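Local atomic coordinates of thiamine pyrophosphokinase (Candida albicans, PDB entry 2G9Z), a protein that catalyses the transfer of a diphosphate group from ATP to thiamine, yielding the coenzyme thiamine diphosphate. Residues Gln48-Leu53 / Met333-Asp338; Val65-Asn70 / Asn154-Ser159; Asn211-Arg216 / Gln222-Leu227. One frame throughout, in Å; residues are numbered along the deposited sequence.

From the N terminus, residues 48-53 open interaction 1, whose partner, 333-338, comes only near the C-terminal end, so the other two contacts fall within its long loop. Interaction 2 joins strand 64-68 to the start of helix 155-170 and is complete before interaction 3, a short closure between the loop 211-216 and helix 217-233, begins; none of the three cross. Interactions 2 and 3 touch, through Leu69 against Ala212 and Phe156 against Gln226, and both reach the bound thiamine diphosphate analogue. Interaction 1 stands apart, its centre about 17 Å from that of interaction 3, on strand 331-336 in the antiparallel part of the large sheet.

Interaction 1: residues Gln48-Leu53 / Met333-Asp338; sequences QPFVYL and MNIEID
Ile335, near the end of strand 331-336, and Ile337, just past it, meet the edge of the Phe50 ring and the hydroxyl of Tyr52. Asn334, whose side chain points elsewhere, bonds through ND2 to Asp218 OD1 of the second subunit. Ile335 is the first residue of the strand to touch the loop: its CG2 lies 3.7 Å from Phe50 CZ, near the ring plane, and its CD1 reaches the same CZ at 4.0 Å, so both branches touch the same ring atom. This fork arises because CG2 stands anti to the backbone N while CG1 lies beside it (chi1 -65°). The ring itself is held from other sides: Pro49 CB sits 4.0 Å above the plane of the Phe50 ring, over its centre, and Phe266 stacks with it. Strand 331-336 runs between 246-251 and 277-281, antiparallel to both, in the mixed ten-stranded sheet, and segment 48-53 folds against it as two overlapping type I turns, the second closed by Leu53 N to Phe50 O at 2.9 Å. Glu336 points away from these turns and packs on Arg216 of the second subunit. Ile337 returns to the loop side beyond the strand end. Its CD1 lies in the plane of the Phe50 ring, 3.8 Å from CE1, with CG1 close behind, the two side chains running antiparallel alongside one another. The same methyl is 3.3 Å from Tyr52 OH, met head-on by the phenol. Tyr52 CG lies between the backbone N and the carbonyl carbon (chi1 77°), and the phenol oxygen at the far end of the ring makes the touch; Leu53 CG rests 3.5 Å above the plane of the Tyr52 ring, toward its rim.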
loop_
_atom_site.group_PDB
_atom_site.type_symbol
_atom_site.label_atom_id
_atom_site.label_comp_id
_atom_site.label_asym_id
_atom_site.label_seq_id
_atom_site.Cartn_x
_atom_site.Cartn_y
_atom_site.Cartn_z
ATOM N N GLN A 48 12.402 18.435 4.089
ATOM C CA GLN A 48 13.098 18.581 2.812
ATOM C C GLN A 48 13.312 17.171 2.282
ATOM O O GLN A 48 14.413 16.625 2.352
ATOM C CB GLN A 48 14.442 19.271 3.018
ATOM C CG GLN A 48 14.327 20.705 3.482
ATOM C CD GLN A 48 15.668 21.288 3.862
ATOM O OE1 GLN A 48 16.230 20.951 4.902
ATOM N NE2 GLN A 48 16.199 22.155 3.012
ATOM N N PRO A 49 12.252 16.567 1.729
ATOM C CA PRO A 49 12.281 15.203 1.187
ATOM C C PRO A 49 13.274 14.918 0.069
ATOM O O PRO A 49 13.747 13.793 -0.063
ATOM C CB PRO A 49 10.846 14.982 0.704
ATOM C CG PRO A 49 10.032 16.036 1.438
ATOM C CD PRO A 49 10.961 17.210 1.433
ATOM N N PHE A 50 13.603 15.937 -0.722
ATOM C CA PHE A 50 14.467 15.728 -1.876
ATOM C C PHE A 50 15.925 16.147 -1.787
ATOM O O PHE A 50 16.600 16.253 -2.812
ATOM C CB PHE A 50 13.810 16.388 -3.087
ATOM C CG PHE A 50 12.366 16.025 -3.241
ATOM C CD1 PHE A 50 12.000 14.762 -3.701
ATOM C CD2 PHE A 50 11.368 16.915 -2.863
ATOM C CE1 PHE A 50 10.663 14.392 -3.779
ATOM C CE2 PHE A 50 10.025 16.552 -2.938
ATOM C CZ PHE A 50 9.675 15.284 -3.397
ATOM N N VAL A 51 16.418 16.372 -0.577
ATOM C CA VAL A 51 17.811 16.752 -0.409
ATOM C C VAL A 51 18.733 15.687 -1.008
ATOM O O VAL A 51 19.840 15.994 -1.445
ATOM C CB VAL A 51 18.173 16.921 1.081
ATOM C CG1 VAL A 51 19.662 17.199 1.227
ATOM C CG2 VAL A 51 17.367 18.053 1.684
ATOM N N TYR A 52 18.272 14.439 -1.043
ATOM C CA TYR A 52 19.096 13.359 -1.573
ATOM C C TYR A 52 19.237 13.367 -3.093
ATOM O O TYR A 52 20.068 12.644 -3.641
ATOM C CB TYR A 52 18.557 11.996 -1.119
ATOM C CG TYR A 52 17.338 11.515 -1.872
ATOM C CD1 TYR A 52 16.073 12.055 -1.623
ATOM C CD2 TYR A 52 17.453 10.525 -2.846
ATOM C CE1 TYR A 52 14.953 11.617 -2.331
ATOM C CE2 TYR A 52 16.345 10.080 -3.556
ATOM C CZ TYR A 52 15.098 10.626 -3.296
ATOM O OH TYR A 52 14.004 10.176 -4.004
ATOM N N LEU A 53 18.431 14.175 -3.774
ATOM C CA LEU A 53 18.493 14.256 -5.229
ATOM C C LEU A 53 19.295 15.470 -5.688
ATOM O O LEU A 53 19.656 16.328 -4.881
ATOM C CB LEU A 53 17.083 14.329 -5.817
ATOM C CG LEU A 53 16.188 13.107 -5.608
ATOM C CD1 LEU A 53 14.813 13.391 -6.182
ATOM C CD2 LEU A 53 16.813 11.886 -6.280
ATOM N N MET A 333 2.126 11.317 3.843
ATOM C CA MET A 333 2.078 12.018 2.568
ATOM C C MET A 333 3.023 11.332 1.585
ATOM O O MET A 333 4.137 10.944 1.940
ATOM C CB MET A 333 2.488 13.492 2.708
ATOM C CG MET A 333 2.607 14.204 1.356
ATOM S SD MET A 333 2.728 16.019 1.465
ATOM C CE MET A 333 1.659 16.523 0.129
ATOM N N ASN A 334 2.554 11.153 0.357
ATOM C CA ASN A 334 3.379 10.568 -0.683
ATOM C C ASN A 334 3.468 11.606 -1.783
ATOM O O ASN A 334 2.508 12.330 -2.041
ATOM C CB ASN A 334 2.762 9.282 -1.250
ATOM C CG ASN A 334 1.513 9.538 -2.076
ATOM O OD1 ASN A 334 0.498 9.994 -1.561
ATOM N ND2 ASN A 334 1.584 9.233 -3.365
ATOM N N ILE A 335 4.633 11.697 -2.405
ATOM C CA ILE A 335 4.840 12.613 -3.512
ATOM C C ILE A 335 5.430 11.777 -4.628
ATOM O O ILE A 335 6.431 11.091 -4.429
ATOM C CB ILE A 335 5.829 13.739 -3.158
ATOM C CG1 ILE A 335 5.238 14.633 -2.059
ATOM C CG2 ILE A 335 6.141 14.563 -4.407
ATOM C CD1 ILE A 335 6.148 15.786 -1.647
ATOM N N GLU A 336 4.800 11.818 -5.795
ATOM C CA GLU A 336 5.283 11.054 -6.929
ATOM C C GLU A 336 6.634 11.582 -7.388
ATOM O O GLU A 336 6.881 12.790 -7.387
ATOM C CB GLU A 336 4.274 11.118 -8.079
ATOM C CG GLU A 336 4.696 10.343 -9.316
ATOM C CD GLU A 336 3.535 10.059 -10.250
ATOM O OE1 GLU A 336 2.865 11.017 -10.685
ATOM O OE2 GLU A 336 3.293 8.870 -10.548
ATOM N N ILE A 337 7.515 10.667 -7.762
ATOM C CA ILE A 337 8.838 11.037 -8.237
ATOM C C ILE A 337 9.076 10.395 -9.591
ATOM O O ILE A 337 8.642 9.274 -9.843
ATOM C CB ILE A 337 9.957 10.551 -7.285
ATOM C CG1 ILE A 337 9.836 11.239 -5.926
ATOM C CG2 ILE A 337 11.325 10.851 -7.898
ATOM C CD1 ILE A 337 10.878 10.784 -4.927
ATOM N N ASP A 338 9.759 11.122 -10.462
ATOM C CA ASP A 338 10.093 10.623 -11.785
ATOM C C ASP A 338 11.334 11.372 -12.243
ATOM O O ASP A 338 11.255 12.297 -13.054
ATOM C CB ASP A 338 8.942 10.858 -12.765
ATOM C CG ASP A 338 9.164 10.163 -14.098
ATOM O OD1 ASP A 338 9.235 8.914 -14.113
ATOM O OD2 ASP A 338 9.273 10.861 -15.129
#

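Interaction 2: residues Val65-Asn70 / Asn154-Ser159; sequences VLLILN and NDFTKS. With MG (magnesium ion), chain C; VNP (3-[(4-amino-2-methylpyrimidin-5-yl)methyl]-5-(2-{[hydroxy(phosphonoamino)phosphoryl]oxy}ethyl)-4-methyl-1,3-thiazol-3-I um), chain H.
Leu67 and Leu69, on the same side of the chain at and just beyond the end of strand 64-68, pack under the first turn of helix 155-170. The tight part is made by methyls, a ring and Ser159 CB. Leu67, with CG anti to the backbone N (chi1 175°), spreads its two methyls along the helix: CD1 lies 3.6 Å from Ser159 CB, while CD2 meets Phe156 CE1 at 3.9 Å, crossing that side chain at about a right angle. Leu69 CD2 approaches the same ring at its edge, 3.9 Å from Phe156 CD1. Beside these methyls Ser159 OG donates back to Asp155 O at 2.9 Å, a carbonyl that Ser159 N also reaches from the opposite face, which satisfies the buried hydroxyl within the helix. The other side of the turn is looser and polar, with Asn154 and Thr157 partly exposed. Asn154 is the N-cap: its OD1 takes Thr157 N in a nearly linear bond (2.7 Å, 177°), and Thr157 OG1 donates to it from above the carbonyl plane. The helix start faces the diphosphate part of the thiamine diphosphate analogue, where Asp155 N donates to O2B at 2.7 Å, and the helix dipole probably favours the anion there. Six ligands surround a magnesium ion: Asp155 OD2 at 2.2 Å, analogue O1B, Asp91, Asp126, Asp128 and a water at 2.4 Å that also donates to O1G. Helix 155-170 packs on the parallel part of the sheet, with strand 86-90 touching Ser159, strand 205-210 touching Phe156, and helix 217-233 alongside through Gln226.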
loop_
_atom_site.group_PDB
_atom_site.type_symbol
_atom_site.label_atom_id
_atom_site.label_comp_id
_atom_site.label_asym_id
_atom_site.label_seq_id
_atom_site.Cartn_x
_atom_site.Cartn_y
_atom_site.Cartn_z
ATOM N N VAL A 65 20.943 7.102 6.933
ATOM C CA VAL A 65 20.987 5.653 6.944
ATOM C C VAL A 65 20.177 5.153 5.760
ATOM O O VAL A 65 19.130 5.718 5.441
ATOM C CB VAL A 65 20.333 5.083 8.222
ATOM C CG1 VAL A 65 20.365 3.558 8.187
ATOM C CG2 VAL A 65 21.034 5.621 9.452
ATOM N N LEU A 66 20.669 4.104 5.111
ATOM C CA LEU A 66 19.970 3.491 3.991
ATOM C C LEU A 66 19.556 2.086 4.418
ATOM O O LEU A 66 20.400 1.268 4.789
ATOM C CB LEU A 66 20.875 3.401 2.758
ATOM C CG LEU A 66 20.276 2.687 1.537
ATOM C CD1 LEU A 66 19.042 3.438 1.062
ATOM C CD2 LEU A 66 21.302 2.606 0.417
ATOM N N LEU A 67 18.257 1.817 4.391
ATOM C CA LEU A 67 17.743 0.507 4.760
ATOM C C LEU A 67 17.199 -0.128 3.490
ATOM O O LEU A 67 16.321 0.433 2.835
ATOM C CB LEU A 67 16.642 0.645 5.811
ATOM C CG LEU A 67 15.910 -0.634 6.232
ATOM C CD1 LEU A 67 16.908 -1.735 6.589
ATOM C CD2 LEU A 67 15.010 -0.316 7.427
ATOM N N ILE A 68 17.724 -1.299 3.143
ATOM C CA ILE A 68 17.313 -1.985 1.925
ATOM C C ILE A 68 16.530 -3.264 2.157
ATOM O O ILE A 68 17.066 -4.253 2.660
ATOM C CB ILE A 68 18.544 -2.323 1.056
ATOM C CG1 ILE A 68 19.378 -1.057 0.833
ATOM C CG2 ILE A 68 18.095 -2.933 -0.280
ATOM C CD1 ILE A 68 20.730 -1.310 0.207
ATOM N N LEU A 69 15.256 -3.248 1.787
ATOM C CA LEU A 69 14.431 -4.432 1.939
ATOM C C LEU A 69 14.455 -5.266 0.660
ATOM O O LEU A 69 15.109 -4.903 -0.316
ATOM C CB LEU A 69 13.003 -4.054 2.341
ATOM C CG LEU A 69 12.823 -3.996 3.868
ATOM C CD1 LEU A 69 13.802 -3.001 4.482
ATOM C CD2 LEU A 69 11.385 -3.609 4.201
ATOM N N ASN A 70 13.725 -6.374 0.669
ATOM C CA ASN A 70 13.718 -7.313 -0.443
ATOM C C ASN A 70 12.836 -7.079 -1.675
ATOM O O ASN A 70 11.734 -7.614 -1.774
ATOM C CB ASN A 70 13.452 -8.710 0.122
ATOM C CG ASN A 70 13.707 -9.809 -0.890
ATOM O OD1 ASN A 70 14.478 -9.634 -1.835
ATOM N ND2 ASN A 70 13.074 -10.957 -0.686
ATOM N N ASN A 154 9.343 -8.523 12.389
ATOM C CA ASN A 154 9.784 -8.791 11.019
ATOM C C ASN A 154 11.180 -8.216 10.766
ATOM O O ASN A 154 11.738 -7.514 11.612
ATOM C CB ASN A 154 8.790 -8.226 9.989
ATOM C CG ASN A 154 8.680 -6.711 10.034
ATOM O OD1 ASN A 154 9.534 -6.023 10.594
ATOM N ND2 ASN A 154 7.622 -6.184 9.429
ATOM N N ASP A 155 11.738 -8.504 9.597
ATOM C CA ASP A 155 13.069 -8.026 9.268
ATOM C C ASP A 155 13.187 -6.516 9.288
ATOM O O ASP A 155 14.247 -5.976 9.600
ATOM C CB ASP A 155 13.497 -8.559 7.907
ATOM C CG ASP A 155 13.544 -10.064 7.875
ATOM O OD1 ASP A 155 13.827 -10.672 8.931
ATOM O OD2 ASP A 155 13.303 -10.635 6.799
ATOM N N PHE A 156 12.102 -5.837 8.936
ATOM C CA PHE A 156 12.098 -4.384 8.929
ATOM C C PHE A 156 12.371 -3.853 10.328
ATOM O O PHE A 156 13.279 -3.045 10.536
ATOM C CB PHE A 156 10.745 -3.848 8.455
ATOM C CG PHE A 156 10.645 -2.351 8.506
ATOM C CD1 PHE A 156 11.167 -1.569 7.481
ATOM C CD2 PHE A 156 10.073 -1.719 9.604
ATOM C CE1 PHE A 156 11.122 -0.175 7.549
ATOM C CE2 PHE A 156 10.026 -0.323 9.681
ATOM C CZ PHE A 156 10.553 0.447 8.649
ATOM N N THR A 157 11.561 -4.300 11.279
ATOM C CA THR A 157 11.688 -3.870 12.665
ATOM C C THR A 157 13.037 -4.255 13.261
ATOM O O THR A 157 13.673 -3.449 13.940
ATOM C CB THR A 157 10.547 -4.457 13.519
ATOM O OG1 THR A 157 9.291 -3.990 13.008
ATOM C CG2 THR A 157 10.682 -4.016 14.968
ATOM N N LYS A 158 13.477 -5.483 13.008
ATOM C CA LYS A 158 14.769 -5.928 13.519
ATOM C C LYS A 158 15.870 -5.023 12.987
ATOM O O LYS A 158 16.821 -4.712 13.705
ATOM C CB LYS A 158 15.031 -7.382 13.118
ATOM C CG LYS A 158 14.095 -8.368 13.813
ATOM C CD LYS A 158 14.106 -9.732 13.145
ATOM C CE LYS A 158 13.135 -10.676 13.839
ATOM N NZ LYS A 158 13.061 -12.014 13.200
ATOM N N SER A 159 15.737 -4.589 11.734
ATOM C CA SER A 159 16.729 -3.703 11.127
ATOM C C SER A 159 16.712 -2.319 11.768
ATOM O O SER A 159 17.767 -1.724 12.008
ATOM C CB SER A 159 16.488 -3.569 9.613
ATOM O OG SER A 159 16.766 -4.784 8.943
HETATM MG MG MG C . 13.238 -12.786 6.432
HETATM O O2G VNP H . 8.761 -14.252 6.938
HETATM P PG VNP H . 8.414 -13.061 5.915
HETATM O O3G VNP H . 6.993 -13.115 5.506
HETATM O O1G VNP H . 9.406 -13.251 4.662
HETATM N N3B VNP H . 8.796 -11.650 6.625
HETATM P PB VNP H . 10.031 -11.753 7.672
HETATM O O2B VNP H . 10.383 -10.391 8.128
HETATM O O1B VNP H . 11.100 -12.558 7.040
HETATM O O1 VNP H . 9.434 -12.594 8.910
HETATM C C7 VNP H . 8.323 -12.171 9.709
HETATM C C12 VNP H . 8.527 -12.796 11.091
HETATM C C11 VNP H . 7.412 -12.581 12.119
HETATM C C10 VNP H . 6.184 -13.485 11.995
HETATM C CM4 VNP H . 6.257 -14.912 11.447
HETATM S S1 VNP H . 6.608 -10.945 12.182
HETATM C C9 VNP H . 5.079 -11.621 12.696
HETATM N N5 VNP H . 5.039 -12.917 12.386
HETATM C C7A VNP H . 3.784 -13.687 12.373
HETATM C C5A VNP H . 2.725 -13.151 13.341
HETATM C C6A VNP H . 1.555 -12.669 12.768
HETATM N N1A VNP H . 0.536 -12.291 13.520
HETATM C C2A VNP H . 0.604 -12.358 14.855
HETATM C CM2 VNP H . -0.605 -11.943 15.697
HETATM N N3A VNP H . 1.718 -12.805 15.454
HETATM C C4A VNP H . 2.776 -13.200 14.731
HETATM N N4A VNP H . 3.867 -13.625 15.361
HETATM O O HOH W 1 12.173 -12.148 4.419
#

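Interaction 3: residues Asn211-Arg216 / Gln222-Leu227; sequences NAIGGR and QSINQL. With VNP (3-[(4-amino-2-methylpyrimidin-5-yl)methyl]-5-(2-{[hydroxy(phosphonoamino)phosphoryl]oxy}ethyl)-4-methyl-1,3-thiazol-3-I um), chain H.
In the diphosphate-binding corner between strand 205-210 and helix 217-233, Ala212 and Ile213 pack back on Ser223 and Ile224 of the helix that follows. Ser223 is the middle of the contact. Its OG, set beside the backbone N, comes 3.6 Å from Ala212 CB and 3.3 Å from Ala212 O, yet no hydrogen bond links the two segments; the hydroxyl donates instead to Gln219 O, one turn earlier in its own helix. Ile213 leans in with its outer end: CD1 is 4.2 Å from Ser223 CB and equally 4.2 Å from Ile224 CD1, a looser, methyl-to-methyl meeting. Phe241 of strand 237-242 touches both Ala212 and Ser223. The unit is a beta-alpha-beta crossover, in which helix 217-233 joins the parallel neighbours 205-210 and 237-242, and the contact folds the connecting loop onto the second turn of that helix. Gly214 and Gly215 then turn the chain, with Gly214 N bonded to Thr220 OG1, and bring Arg216 to the N-cap position. From there the arginine chain bends at CG-CD (chi3 66°) and presents the edge of its guanidinium to the terminal phosphate of the thiamine diphosphate analogue, bound at the dimer interface, with PG in the guanidinium plane. Arg216 NH1 carries the bond to analogue O3G at 2.7 Å (148°); NH2 adds weak ones, to the same O3G at 3.1 Å (129°) and to Ser314 OG of the second subunit. NE forms a salt bridge to Asp218, which probably steadies the group's rotation. Ser312, Ser314 and Arg316 of the second subunit also bind the analogue, and Asn225 hydrogen-bonds to the backbone of Leu308 and Gly309 of that subunit.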
loop_
_atom_site.group_PDB
_atom_site.type_symbol
_atom_site.label_atom_id
_atom_site.label_comp_id
_atom_site.label_asym_id
_atom_site.label_seq_id
_atom_site.Cartn_x
_atom_site.Cartn_y
_atom_site.Cartn_z
ATOM N N ASN A 211 12.359 -0.503 -1.054
ATOM C CA ASN A 211 11.624 -1.766 -1.177
ATOM C C ASN A 211 10.685 -2.179 -0.041
ATOM O O ASN A 211 10.347 -3.361 0.085
ATOM C CB ASN A 211 12.621 -2.906 -1.433
ATOM C CG ASN A 211 13.595 -2.587 -2.557
ATOM O OD1 ASN A 211 13.204 -2.050 -3.596
ATOM N ND2 ASN A 211 14.872 -2.924 -2.356
ATOM N N ALA A 212 10.252 -1.224 0.774
ATOM C CA ALA A 212 9.353 -1.528 1.888
ATOM C C ALA A 212 7.892 -1.334 1.493
ATOM O O ALA A 212 6.979 -1.760 2.205
ATOM C CB ALA A 212 9.685 -0.641 3.081
ATOM N N ILE A 213 7.687 -0.682 0.356
ATOM C CA ILE A 213 6.353 -0.405 -0.156
ATOM C C ILE A 213 6.203 -1.038 -1.535
ATOM O O ILE A 213 7.187 -1.202 -2.254
ATOM C CB ILE A 213 6.127 1.128 -0.302
ATOM C CG1 ILE A 213 6.402 1.830 1.030
ATOM C CG2 ILE A 213 4.712 1.408 -0.793
ATOM C CD1 ILE A 213 5.457 1.437 2.157
ATOM N N GLY A 214 4.976 -1.406 -1.892
ATOM C CA GLY A 214 4.731 -1.973 -3.207
ATOM C C GLY A 214 4.811 -3.477 -3.376
ATOM O O GLY A 214 4.419 -3.996 -4.421
ATOM N N GLY A 215 5.322 -4.182 -2.373
ATOM C CA GLY A 215 5.419 -5.628 -2.476
ATOM C C GLY A 215 4.213 -6.269 -1.821
ATOM O O GLY A 215 3.083 -5.826 -2.025
ATOM N N ARG A 216 4.443 -7.310 -1.028
ATOM C CA ARG A 216 3.352 -7.980 -0.334
ATOM C C ARG A 216 2.653 -6.895 0.495
ATOM O O ARG A 216 3.296 -6.154 1.243
ATOM C CB ARG A 216 3.913 -9.082 0.559
ATOM C CG ARG A 216 3.002 -10.282 0.726
ATOM C CD ARG A 216 3.700 -11.330 1.571
ATOM N NE ARG A 216 3.891 -10.856 2.938
ATOM C CZ ARG A 216 4.874 -11.253 3.735
ATOM N NH1 ARG A 216 5.771 -12.133 3.305
ATOM N NH2 ARG A 216 4.947 -10.787 4.971
ATOM N N GLN A 222 2.514 -2.906 7.396
ATOM C CA GLN A 222 3.333 -2.947 8.594
ATOM C C GLN A 222 4.352 -1.804 8.567
ATOM O O GLN A 222 4.622 -1.183 9.588
ATOM C CB GLN A 222 4.060 -4.288 8.714
ATOM C CG GLN A 222 4.708 -4.492 10.081
ATOM C CD GLN A 222 3.683 -4.471 11.207
ATOM O OE1 GLN A 222 2.950 -5.441 11.424
ATOM N NE2 GLN A 222 3.619 -3.356 11.919
ATOM N N SER A 223 4.914 -1.524 7.396
ATOM C CA SER A 223 5.897 -0.445 7.278
ATOM C C SER A 223 5.272 0.892 7.657
ATOM O O SER A 223 5.868 1.690 8.374
ATOM C CB SER A 223 6.447 -0.373 5.851
ATOM O OG SER A 223 7.182 -1.541 5.528
ATOM N N ILE A 224 4.062 1.134 7.174
ATOM C CA ILE A 224 3.364 2.373 7.482
ATOM C C ILE A 224 3.078 2.389 8.984
ATOM O O ILE A 224 3.266 3.405 9.648
ATOM C CB ILE A 224 2.040 2.480 6.681
ATOM C CG1 ILE A 224 2.354 2.611 5.183
ATOM C CG2 ILE A 224 1.207 3.671 7.174
ATOM C CD1 ILE A 224 3.213 3.823 4.814
ATOM N N ASN A 225 2.643 1.255 9.522
ATOM C CA ASN A 225 2.354 1.172 10.945
ATOM C C ASN A 225 3.589 1.603 11.740
ATOM O O ASN A 225 3.496 2.418 12.656
ATOM C CB ASN A 225 1.942 -0.256 11.320
ATOM C CG ASN A 225 1.539 -0.384 12.778
ATOM O OD1 ASN A 225 0.898 0.504 13.335
ATOM N ND2 ASN A 225 1.901 -1.503 13.399
ATOM N N GLN A 226 4.747 1.060 11.371
ATOM C CA GLN A 226 5.995 1.395 12.039
ATOM C C GLN A 226 6.359 2.872 11.864
ATOM O O GLN A 226 6.925 3.487 12.765
ATOM C CB GLN A 226 7.127 0.506 11.514
ATOM C CG GLN A 226 6.916 -0.971 11.834
ATOM C CD GLN A 226 6.588 -1.200 13.303
ATOM O OE1 GLN A 226 7.297 -0.723 14.186
ATOM N NE2 GLN A 226 5.512 -1.931 13.568
ATOM N N LEU A 227 6.040 3.432 10.701
ATOM C CA LEU A 227 6.317 4.841 10.435
ATOM C C LEU A 227 5.640 5.694 11.509
ATOM O O LEU A 227 6.273 6.566 12.112
ATOM C CB LEU A 227 5.790 5.230 9.047
ATOM C CG LEU A 227 5.890 6.709 8.647
ATOM C CD1 LEU A 227 7.355 7.142 8.582
ATOM C CD2 LEU A 227 5.206 6.911 7.295
HETATM O O2G VNP H . 8.761 -14.252 6.938
HETATM P PG VNP H . 8.414 -13.061 5.915
HETATM O O3G VNP H . 6.993 -13.115 5.506
HETATM O O1G VNP H . 9.406 -13.251 4.662
HETATM N N3B VNP H . 8.796 -11.650 6.625
HETATM P PB VNP H . 10.031 -11.753 7.672
HETATM O O2B VNP H . 10.383 -10.391 8.128
HETATM O O1B VNP H . 11.100 -12.558 7.040
HETATM O O1 VNP H . 9.434 -12.594 8.910
HETATM C C7 VNP H . 8.323 -12.171 9.709
HETATM C C12 VNP H . 8.527 -12.796 11.091
HETATM C C11 VNP H . 7.412 -12.581 12.119
HETATM C C10 VNP H . 6.184 -13.485 11.995
HETATM C CM4 VNP H . 6.257 -14.912 11.447
HETATM S S1 VNP H . 6.608 -10.945 12.182
HETATM C C9 VNP H . 5.079 -11.621 12.696
HETATM N N5 VNP H . 5.039 -12.917 12.386
HETATM C C7A VNP H . 3.784 -13.687 12.373
HETATM C C5A VNP H . 2.725 -13.151 13.341
HETATM C C6A VNP H . 1.555 -12.669 12.768
HETATM N N1A VNP H . 0.536 -12.291 13.520
HETATM C C2A VNP H . 0.604 -12.358 14.855
HETATM C CM2 VNP H . -0.605 -11.943 15.697
HETATM N N3A VNP H . 1.718 -12.805 15.454
HETATM C C4A VNP H . 2.776 -13.200 14.731
HETATM N N4A VNP H . 3.867 -13.625 15.361
#